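Local atomic coordinates of hypothetical sugar ABC-transporter sugar binding protein (PDB entry 7BVT), a protein that binds cyclic alpha-maltosyl-1,6-maltose and probably delivers it to an ABC transporter for uptake into the cell. Residues 246-251 with 257-262; 264-269 with 277-282; 182-187 with 235-240. All coordinates share one frame; numbering follows the deposited sequence.

Contact 1 (246-251 with 257-262)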
loop_
_atom_site.group_PDB
_atom_site.type_symbol
_atom_site.label_atom_id
_atom_site.label_comp_id
_atom_site.label_asym_id
_atom_site.label_seq_id
_atom_site.Cartn_x
_atom_site.Cartn_y
_atom_site.Cartn_z
ATOM N N ALA A 246 -0.267 22.263 -1.462
ATOM C CA ALA A 246 -1.252 22.102 -2.563
ATOM C C ALA A 246 -0.559 22.137 -3.935
ATOM O O ALA A 246 -1.114 22.715 -4.913
ATOM C CB ALA A 246 -2.334 23.159 -2.421
ATOM N N LYS A 247 0.578 21.474 -4.068
ATOM C CA LYS A 247 1.371 21.416 -5.326
ATOM C C LYS A 247 1.781 19.977 -5.620
ATOM O O LYS A 247 2.811 19.773 -6.250
ATOM C CB LYS A 247 2.615 22.305 -5.215
ATOM C CG LYS A 247 2.336 23.805 -5.281
ATOM C CD LYS A 247 1.543 24.239 -6.489
ATOM C CE LYS A 247 2.187 23.837 -7.793
ATOM N NZ LYS A 247 1.583 24.569 -8.936
ATOM N N TRP A 248 0.991 18.997 -5.207
ATOM C CA TRP A 248 1.274 17.588 -5.585
ATOM C C TRP A 248 1.321 17.483 -7.110
ATOM O O TRP A 248 0.465 18.087 -7.760
ATOM C CB TRP A 248 0.244 16.616 -4.996
ATOM C CG TRP A 248 0.514 15.213 -5.451
ATOM C CD1 TRP A 248 -0.102 14.508 -6.447
ATOM C CD2 TRP A 248 1.580 14.379 -4.986
ATOM N NE1 TRP A 248 0.488 13.274 -6.616
ATOM C CE2 TRP A 248 1.550 13.187 -5.741
ATOM C CE3 TRP A 248 2.557 14.523 -4.000
ATOM C CZ2 TRP A 248 2.433 12.130 -5.498
ATOM C CZ3 TRP A 248 3.459 13.500 -3.796
ATOM C CH2 TRP A 248 3.379 12.308 -4.512
ATOM N N GLY A 249 2.248 16.720 -7.670
ATOM C CA GLY A 249 2.212 16.332 -9.094
ATOM C C GLY A 249 3.235 17.109 -9.897
ATOM O O GLY A 249 3.459 16.741 -11.080
ATOM N N GLU A 250 3.911 18.086 -9.291
ATOM C CA GLU A 250 5.042 18.779 -9.983
ATOM C C GLU A 250 6.130 17.788 -10.419
ATOM O O GLU A 250 6.721 17.924 -11.528
ATOM C CB GLU A 250 5.608 19.895 -9.123
ATOM C CG GLU A 250 4.646 21.013 -8.904
ATOM C CD GLU A 250 4.004 21.568 -10.169
ATOM O OE1 GLU A 250 4.767 22.050 -11.046
ATOM O OE2 GLU A 250 2.750 21.501 -10.269
ATOM N N PHE A 251 6.442 16.806 -9.574
ATOM C CA PHE A 251 7.481 15.799 -9.849
ATOM C C PHE A 251 7.050 15.010 -11.083
ATOM O O PHE A 251 7.868 14.808 -11.993
ATOM C CB PHE A 251 7.639 14.856 -8.646
ATOM C CG PHE A 251 8.465 13.653 -8.976
ATOM C CD1 PHE A 251 9.791 13.754 -9.357
ATOM C CD2 PHE A 251 7.885 12.393 -8.980
ATOM C CE1 PHE A 251 10.526 12.627 -9.678
ATOM C CE2 PHE A 251 8.595 11.293 -9.383
ATOM C CZ PHE A 251 9.918 11.401 -9.728
ATOM N N GLY A 257 11.862 17.896 -8.137
ATOM C CA GLY A 257 12.968 17.013 -7.810
ATOM C C GLY A 257 12.530 15.556 -7.548
ATOM O O GLY A 257 13.266 14.662 -7.915
ATOM N N SER A 258 11.464 15.318 -6.778
ATOM C CA SER A 258 11.281 13.980 -6.156
ATOM C C SER A 258 9.898 13.908 -5.521
ATOM O O SER A 258 9.234 14.918 -5.441
ATOM C CB SER A 258 12.320 13.688 -5.143
ATOM O OG SER A 258 12.353 14.690 -4.101
ATOM N N ALA A 259 9.517 12.696 -5.117
ATOM C CA ALA A 259 8.205 12.442 -4.474
ATOM C C ALA A 259 8.226 11.043 -3.893
ATOM O O ALA A 259 8.922 10.167 -4.414
ATOM C CB ALA A 259 7.084 12.603 -5.481
ATOM N N GLN A 260 7.398 10.811 -2.872
ATOM C CA GLN A 260 7.050 9.416 -2.536
ATOM C C GLN A 260 6.116 8.897 -3.617
ATOM O O GLN A 260 5.164 9.606 -3.994
ATOM C CB GLN A 260 6.395 9.325 -1.162
ATOM C CG GLN A 260 7.397 9.499 -0.077
ATOM C CD GLN A 260 6.878 9.440 1.340
ATOM O OE1 GLN A 260 5.653 9.295 1.631
ATOM N NE2 GLN A 260 7.837 9.558 2.230
ATOM N N GLU A 261 6.429 7.721 -4.142
ATOM C CA GLU A 261 5.650 7.076 -5.203
ATOM C C GLU A 261 5.484 5.594 -4.890
ATOM O O GLU A 261 6.438 4.920 -4.478
ATOM C CB GLU A 261 6.321 7.279 -6.576
ATOM C CG GLU A 261 6.280 8.738 -7.026
ATOM C CD GLU A 261 4.967 9.296 -7.500
ATOM O OE1 GLU A 261 3.952 8.557 -7.538
ATOM O OE2 GLU A 261 4.961 10.512 -7.888
ATOM N N GLY A 262 4.307 5.079 -5.260
ATOM C CA GLY A 262 4.064 3.642 -5.147
ATOM C C GLY A 262 4.832 2.856 -6.157
ATOM O O GLY A 262 5.225 3.392 -7.203
#

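Contact 2 (264-269 with 277-282). With GLC (alpha-D-glucopyranose), chain B; GLC (alpha-D-glucopyranose), chain C.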
loop_
_atom_site.group_PDB
_atom_site.type_symbol
_atom_site.label_atom_id
_atom_site.label_comp_id
_atom_site.label_asym_id
_atom_site.label_seq_id
_atom_site.Cartn_x
_atom_site.Cartn_y
_atom_site.Cartn_z
ATOM N N TRP A 264 3.990 0.649 -8.155
ATOM C CA TRP A 264 3.317 0.520 -9.473
ATOM C C TRP A 264 3.871 1.548 -10.462
ATOM O O TRP A 264 3.782 1.282 -11.670
ATOM C CB TRP A 264 1.801 0.628 -9.326
ATOM C CG TRP A 264 1.340 1.919 -8.743
ATOM C CD1 TRP A 264 1.088 3.070 -9.428
ATOM C CD2 TRP A 264 1.076 2.221 -7.364
ATOM N NE1 TRP A 264 0.702 4.066 -8.578
ATOM C CE2 TRP A 264 0.686 3.580 -7.301
ATOM C CE3 TRP A 264 1.147 1.488 -6.178
ATOM C CZ2 TRP A 264 0.372 4.223 -6.099
ATOM C CZ3 TRP A 264 0.787 2.121 -5.008
ATOM C CH2 TRP A 264 0.389 3.446 -4.968
ATOM N N MET A 265 4.358 2.707 -9.999
ATOM C CA MET A 265 4.876 3.745 -10.929
ATOM C C MET A 265 6.125 3.252 -11.637
ATOM O O MET A 265 6.430 3.812 -12.723
ATOM C CB MET A 265 5.208 5.036 -10.178
ATOM C CG MET A 265 3.993 5.706 -9.635
ATOM S SD MET A 265 2.733 6.083 -10.868
ATOM C CE MET A 265 3.632 7.247 -11.898
ATOM N N VAL A 266 6.897 2.336 -11.068
ATOM C CA VAL A 266 8.140 1.852 -11.747
ATOM C C VAL A 266 7.700 1.228 -13.062
ATOM O O VAL A 266 8.369 1.462 -14.094
ATOM C CB VAL A 266 8.941 0.876 -10.890
ATOM C CG1 VAL A 266 10.114 0.274 -11.685
ATOM C CG2 VAL A 266 9.420 1.546 -9.622
ATOM N N GLY A 267 6.627 0.447 -13.014
ATOM C CA GLY A 267 6.113 -0.294 -14.176
ATOM C C GLY A 267 5.533 0.658 -15.201
ATOM O O GLY A 267 5.869 0.526 -16.389
ATOM N N ILE A 268 4.650 1.552 -14.773
ATOM C CA ILE A 268 4.013 2.569 -15.649
ATOM C C ILE A 268 5.106 3.373 -16.361
ATOM O O ILE A 268 5.058 3.469 -17.599
ATOM C CB ILE A 268 3.053 3.442 -14.833
ATOM C CG1 ILE A 268 1.884 2.605 -14.310
ATOM C CG2 ILE A 268 2.584 4.631 -15.659
ATOM C CD1 ILE A 268 1.218 3.191 -13.121
ATOM N N TRP A 269 6.126 3.832 -15.647
ATOM C CA TRP A 269 7.198 4.684 -16.230
ATOM C C TRP A 269 8.331 3.904 -16.908
ATOM O O TRP A 269 8.965 4.493 -17.809
ATOM C CB TRP A 269 7.751 5.608 -15.153
ATOM C CG TRP A 269 6.833 6.755 -14.882
ATOM C CD1 TRP A 269 5.609 7.001 -15.421
ATOM C CD2 TRP A 269 7.068 7.799 -13.929
ATOM N NE1 TRP A 269 5.072 8.143 -14.894
ATOM C CE2 TRP A 269 5.946 8.650 -13.967
ATOM C CE3 TRP A 269 8.130 8.082 -13.074
ATOM C CZ2 TRP A 269 5.854 9.786 -13.178
ATOM C CZ3 TRP A 269 8.037 9.205 -12.280
ATOM C CH2 TRP A 269 6.918 10.033 -12.338
ATOM N N PHE A 277 14.206 8.814 -14.325
ATOM C CA PHE A 277 13.918 8.707 -12.876
ATOM C C PHE A 277 14.825 7.679 -12.223
ATOM O O PHE A 277 15.245 6.658 -12.824
ATOM C CB PHE A 277 12.445 8.404 -12.655
ATOM C CG PHE A 277 11.990 7.019 -13.010
ATOM C CD1 PHE A 277 11.566 6.737 -14.293
ATOM C CD2 PHE A 277 11.942 6.011 -12.055
ATOM C CE1 PHE A 277 11.131 5.469 -14.627
ATOM C CE2 PHE A 277 11.511 4.749 -12.393
ATOM C CZ PHE A 277 11.120 4.469 -13.675
ATOM N N GLY A 278 15.048 7.901 -10.928
ATOM C CA GLY A 278 15.707 6.978 -10.011
ATOM C C GLY A 278 14.762 6.604 -8.871
ATOM O O GLY A 278 13.693 7.252 -8.729
ATOM N N THR A 279 15.115 5.556 -8.164
ATOM C CA THR A 279 14.290 5.087 -7.040
ATOM C C THR A 279 15.209 4.810 -5.873
ATOM O O THR A 279 16.431 4.536 -6.034
ATOM C CB THR A 279 13.450 3.862 -7.434
ATOM O OG1 THR A 279 14.378 2.794 -7.634
ATOM C CG2 THR A 279 12.567 4.099 -8.630
ATOM N N ALA A 280 14.664 4.854 -4.664
ATOM C CA ALA A 280 15.412 4.491 -3.463
ATOM C C ALA A 280 14.462 4.169 -2.325
ATOM O O ALA A 280 13.258 4.508 -2.435
ATOM C CB ALA A 280 16.300 5.633 -3.011
ATOM N N GLN A 281 15.037 3.543 -1.320
ATOM C CA GLN A 281 14.402 3.424 0.004
ATOM C C GLN A 281 13.895 4.812 0.417
ATOM O O GLN A 281 14.583 5.830 0.170
ATOM C CB GLN A 281 15.434 2.846 0.978
ATOM C CG GLN A 281 14.970 2.807 2.423
ATOM C CD GLN A 281 15.993 2.202 3.341
ATOM O OE1 GLN A 281 15.810 1.087 3.843
ATOM N NE2 GLN A 281 17.103 2.899 3.524
ATOM N N VAL A 282 12.751 4.886 1.106
ATOM C CA VAL A 282 12.252 6.196 1.595
ATOM C C VAL A 282 13.253 6.757 2.590
ATOM O O VAL A 282 13.620 6.063 3.545
ATOM C CB VAL A 282 10.869 6.127 2.244
ATOM C CG1 VAL A 282 10.441 7.553 2.590
ATOM C CG2 VAL A 282 9.860 5.524 1.283
HETATM C C1 GLC B . -3.501 2.721 -8.870
HETATM C C2 GLC B . -2.595 1.577 -8.384
HETATM C C3 GLC B . -3.029 1.110 -6.997
HETATM C C4 GLC B . -3.154 2.272 -6.021
HETATM C C5 GLC B . -4.087 3.331 -6.595
HETATM C C6 GLC B . -4.229 4.554 -5.742
HETATM O O1 GLC B . -4.863 2.348 -9.218
HETATM O O2 GLC B . -2.455 0.432 -9.295
HETATM O O3 GLC B . -2.091 0.170 -6.521
HETATM O O4 GLC B . -3.683 1.884 -4.709
HETATM O O5 GLC B . -3.549 3.744 -7.869
HETATM O O6 GLC B . -4.939 5.637 -6.443
HETATM C C1 GLC C . -2.640 2.036 -3.726
HETATM C C2 GLC C . -2.713 0.908 -2.743
HETATM C C3 GLC C . -3.861 1.115 -1.788
HETATM C C4 GLC C . -3.701 2.501 -1.143
HETATM C C5 GLC C . -3.732 3.571 -2.227
HETATM C C6 GLC C . -3.538 4.970 -1.614
HETATM O O2 GLC C . -2.724 -0.303 -3.478
HETATM O O3 GLC C . -3.867 0.048 -0.824
HETATM O O4 GLC C . -4.757 2.789 -0.247
HETATM O O5 GLC C . -2.645 3.346 -3.090
HETATM O O6 GLC C . -4.052 5.925 -2.538
#

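Contact 3 (182-187 with 235-240)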
loop_
_atom_site.group_PDB
_atom_site.type_symbol
_atom_site.label_atom_id
_atom_site.label_comp_id
_atom_site.label_asym_id
_atom_site.label_seq_id
_atom_site.Cartn_x
_atom_site.Cartn_y
_atom_site.Cartn_z
ATOM N N PRO A 182 10.272 22.947 -6.990
ATOM C CA PRO A 182 10.162 22.201 -5.734
ATOM C C PRO A 182 11.140 21.030 -5.762
ATOM O O PRO A 182 11.208 20.336 -6.790
ATOM C CB PRO A 182 8.715 21.668 -5.690
ATOM C CG PRO A 182 7.988 22.466 -6.740
ATOM C CD PRO A 182 9.035 22.855 -7.761
ATOM N N GLY A 183 11.862 20.814 -4.649
ATOM C CA GLY A 183 12.843 19.731 -4.543
ATOM C C GLY A 183 12.146 18.417 -4.269
ATOM O O GLY A 183 12.746 17.386 -4.540
ATOM N N TYR A 184 10.943 18.474 -3.686
ATOM C CA TYR A 184 10.259 17.253 -3.177
ATOM C C TYR A 184 8.754 17.546 -3.083
ATOM O O TYR A 184 8.400 18.525 -2.411
ATOM C CB TYR A 184 10.854 16.851 -1.835
ATOM C CG TYR A 184 10.143 15.716 -1.146
ATOM C CD1 TYR A 184 10.141 14.422 -1.674
ATOM C CD2 TYR A 184 9.540 15.914 0.078
ATOM C CE1 TYR A 184 9.502 13.381 -1.014
ATOM C CE2 TYR A 184 8.922 14.864 0.756
ATOM C CZ TYR A 184 8.924 13.595 0.222
ATOM O OH TYR A 184 8.264 12.576 0.859
ATOM N N ASP A 185 7.902 16.709 -3.666
ATOM C CA ASP A 185 6.435 16.923 -3.554
ATOM C C ASP A 185 5.944 16.270 -2.261
ATOM O O ASP A 185 6.293 15.095 -2.039
ATOM C CB ASP A 185 5.664 16.312 -4.731
ATOM C CG ASP A 185 5.845 17.012 -6.060
ATOM O OD1 ASP A 185 6.627 17.974 -6.125
ATOM O OD2 ASP A 185 5.191 16.556 -6.996
ATOM N N LEU A 186 5.066 16.962 -1.539
ATOM C CA LEU A 186 4.283 16.354 -0.444
ATOM C C LEU A 186 2.836 16.237 -0.870
ATOM O O LEU A 186 2.309 17.125 -1.598
ATOM C CB LEU A 186 4.390 17.186 0.829
ATOM C CG LEU A 186 5.687 17.039 1.579
ATOM C CD1 LEU A 186 5.730 18.127 2.616
ATOM C CD2 LEU A 186 5.818 15.628 2.167
ATOM N N TYR A 187 2.189 15.162 -0.404
ATOM C CA TYR A 187 0.764 14.917 -0.702
ATOM C C TYR A 187 -0.031 15.626 0.384
ATOM O O TYR A 187 -0.336 15.032 1.411
ATOM C CB TYR A 187 0.502 13.416 -0.828
ATOM C CG TYR A 187 -0.669 13.081 -1.707
ATOM C CD1 TYR A 187 -1.965 13.427 -1.328
ATOM C CD2 TYR A 187 -0.479 12.460 -2.926
ATOM C CE1 TYR A 187 -3.047 13.154 -2.140
ATOM C CE2 TYR A 187 -1.560 12.166 -3.745
ATOM C CZ TYR A 187 -2.840 12.520 -3.345
ATOM O OH TYR A 187 -3.927 12.267 -4.142
ATOM N N VAL A 235 6.108 20.171 7.808
ATOM C CA VAL A 235 5.870 21.644 7.899
ATOM C C VAL A 235 7.166 22.386 7.547
ATOM O O VAL A 235 7.107 23.422 6.843
ATOM C CB VAL A 235 5.327 22.031 9.278
ATOM C CG1 VAL A 235 5.340 23.536 9.486
ATOM C CG2 VAL A 235 3.930 21.468 9.460
ATOM N N ASP A 236 8.302 21.805 7.915
ATOM C CA ASP A 236 9.616 22.417 7.599
ATOM C C ASP A 236 9.842 22.410 6.099
ATOM O O ASP A 236 10.365 23.402 5.574
ATOM C CB ASP A 236 10.795 21.739 8.278
ATOM C CG ASP A 236 10.876 21.995 9.765
ATOM O OD1 ASP A 236 10.136 22.838 10.252
ATOM O OD2 ASP A 236 11.674 21.306 10.420
ATOM N N LEU A 237 9.534 21.312 5.417
ATOM C CA LEU A 237 9.638 21.212 3.929
ATOM C C LEU A 237 8.754 22.274 3.272
ATOM O O LEU A 237 9.197 22.914 2.313
ATOM C CB LEU A 237 9.259 19.803 3.442
ATOM C CG LEU A 237 10.304 18.740 3.762
ATOM C CD1 LEU A 237 9.712 17.340 3.649
ATOM C CD2 LEU A 237 11.490 18.877 2.799
ATOM N N ILE A 238 7.526 22.452 3.762
ATOM C CA ILE A 238 6.564 23.403 3.148
ATOM C C ILE A 238 7.053 24.833 3.415
ATOM O O ILE A 238 7.056 25.617 2.427
ATOM C CB ILE A 238 5.171 23.177 3.734
ATOM C CG1 ILE A 238 4.625 21.818 3.317
ATOM C CG2 ILE A 238 4.252 24.327 3.339
ATOM C CD1 ILE A 238 3.415 21.355 4.145
ATOM N N ASP A 239 7.458 25.118 4.654
ATOM C CA ASP A 239 7.823 26.485 5.131
ATOM C C ASP A 239 9.045 26.930 4.329
ATOM O O ASP A 239 9.128 28.132 4.011
ATOM C CB ASP A 239 8.070 26.557 6.648
ATOM C CG ASP A 239 6.795 26.645 7.497
ATOM O OD1 ASP A 239 5.679 26.820 6.915
ATOM O OD2 ASP A 239 6.916 26.463 8.742
ATOM N N SER A 240 9.975 26.011 4.025
ATOM C CA SER A 240 11.214 26.345 3.244
ATOM C C SER A 240 10.870 26.632 1.784
ATOM O O SER A 240 11.782 27.098 1.070
ATOM C CB SER A 240 12.237 25.261 3.361
ATOM O OG SER A 240 11.773 24.031 2.808
#

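Contact 1 (246-251 with 257-262)
Phe-251 and Trp-248 both close on the methyl of Ala-259, where a loop packs on strand 258-262 of the type 2 periplasmic-binding-protein fold. Phe-251 has CG anti to its backbone N (chi1 168°), and this turns the ring to the strand. One face of the ring lies over the backbone between Ser-258 and Ala-259. Phe-251 CD1 is 3.4 Å from Ser-258 N, while Phe-251 CD2 on the other flank is 3.6 Å from Ala-259 CB. The ring edge also meets the carboxylate of Glu-261 in plane, with Phe-251 CD2 3.6 Å from Glu-261 OE2. Glu-261 reaches this place because its chain bends at chi2 (-74°). Trp-248 comes in with the outer edge of its six-membered ring. Trp-248 CH2 is 3.3 Å from Gln-260 O, near the ring plane, and 3.8 Å from Ala-259 CB. A type II turn from Lys-247 to Glu-250 carries the tryptophan. Asp-185 OD2 accepts from Gly-249 N and Phe-251 N. With an alanine in place of Phe-251, a gap would probably open beside Ala-259 and the Glu-261 carboxylate would lose one of its two aromatic neighbours. No hydrogen bond joins the two segments. Their contact is packing, and the slightly positive C-H edges of both rings probably suit the oxygens of Gln-260 and Glu-261.

Contact 2 (264-269 with 277-282)
Trp-269 and Phe-277 form an edge-to-face aromatic pair that carries most of this contact, which has no hydrogen bond across it. Helix 264-271 packs here on strand 277-280 of the type 2 periplasmic-binding-protein fold, nearly antiparallel to it at 159°, with the axes 10.6 Å apart. Trp-269 turns the edge of its six-membered ring to the face of Phe-277. The ring centroids are 5.6 Å apart and the planes meet at 64°. Trp-269 CE3 sits above the phenylalanine face, displaced toward the rim. Trp-269 CB presses on the same ring, 3.4 Å from Phe-277 CE1. Phe-277 holds CG between its backbone N and carbonyl carbon (chi1 72°), which brings the ring across to the helix. Arg-357 adds a cation-pi contact to Phe-277. Arg-357 also bonds to the strand, through NH1 to Phe-277 O and through its carbonyl to Thr-279 OG1. At the start of 264-269, Trp-264 faces the sugar-binding site. One face of its indole lies over the chain B glucose, with C2 3.8 Å above the plane, and Trp-264 CH2 is 3.6 Å from C1 of the chain C glucose. Two residues after Phe-277 on the strand, Thr-279 CG2 meets Val-266 CG2 of the helix at 4.2 Å.

Contact 3 (182-187 with 235-240)
In the type 2 periplasmic-binding-protein fold, the loop between helices 165-179 and 195-207 packs here against the C-terminal part of helix 225-239, with Tyr-184 and Leu-186 meeting Leu-237 and Ile-238. The contact is apolar. Tyr-184 and Leu-186 point to the helix, and Leu-237 points back. Leu-237 CD1 meets one flank of the tyrosine ring obliquely, 3.8 Å from Tyr-184 CD2. Tyr-184 keeps CG anti to its backbone N (chi1 174°), and this lays CD2 and CE2 against that methyl. Leu-186 sends a single methyl, CD1, against two helix residues. Leu-186 CD1 lies 4.0 Å from Leu-237 CB and also touches the side chain of Ile-238. The two leucines cross at about a right angle. Leu-168 of helix 165-179 also touches Tyr-184 and Leu-237. Ser-243 touches Leu-186 and Leu-237 and bonds through OG to Tyr-184 O. The next loop residue, Tyr-187, belongs to the glycan pocket and touches a glucose. The same loop thus takes part in both the helix packing and the pocket. Ile-238 has CG1 anti to the carbonyl carbon (chi1 -67°), and this branch makes the touch: Ile-238 CG1 lies 3.9 Å from Leu-186 CD1.

Overall arrangement
Contacts 1 and 3 are probably joined by two hydrogen bonds. Their centres are about 10 Å apart. Ser-258 OG lies 2.8 Å from Gly-183 O, and Ser-258 O lies 2.9 Å from Asp-185 N. Contacts 1 and 2 have centres about 12 Å apart and meet by packing. Phe-251 CE2 is 3.6 Å from Trp-269 CZ3. Strand 258-262 leads straight into helix 264-271, and strands 258-262 and 277-280 both pair with strand 140-147. Contacts 2 and 3 do not touch; their centres are about 20 Å apart. Segments 264-269 and 182-187 each carry a pocket residue, Trp-264 and Tyr-187, and the Trp-248 side chain of contact 1 lies about 5 Å from a glucose.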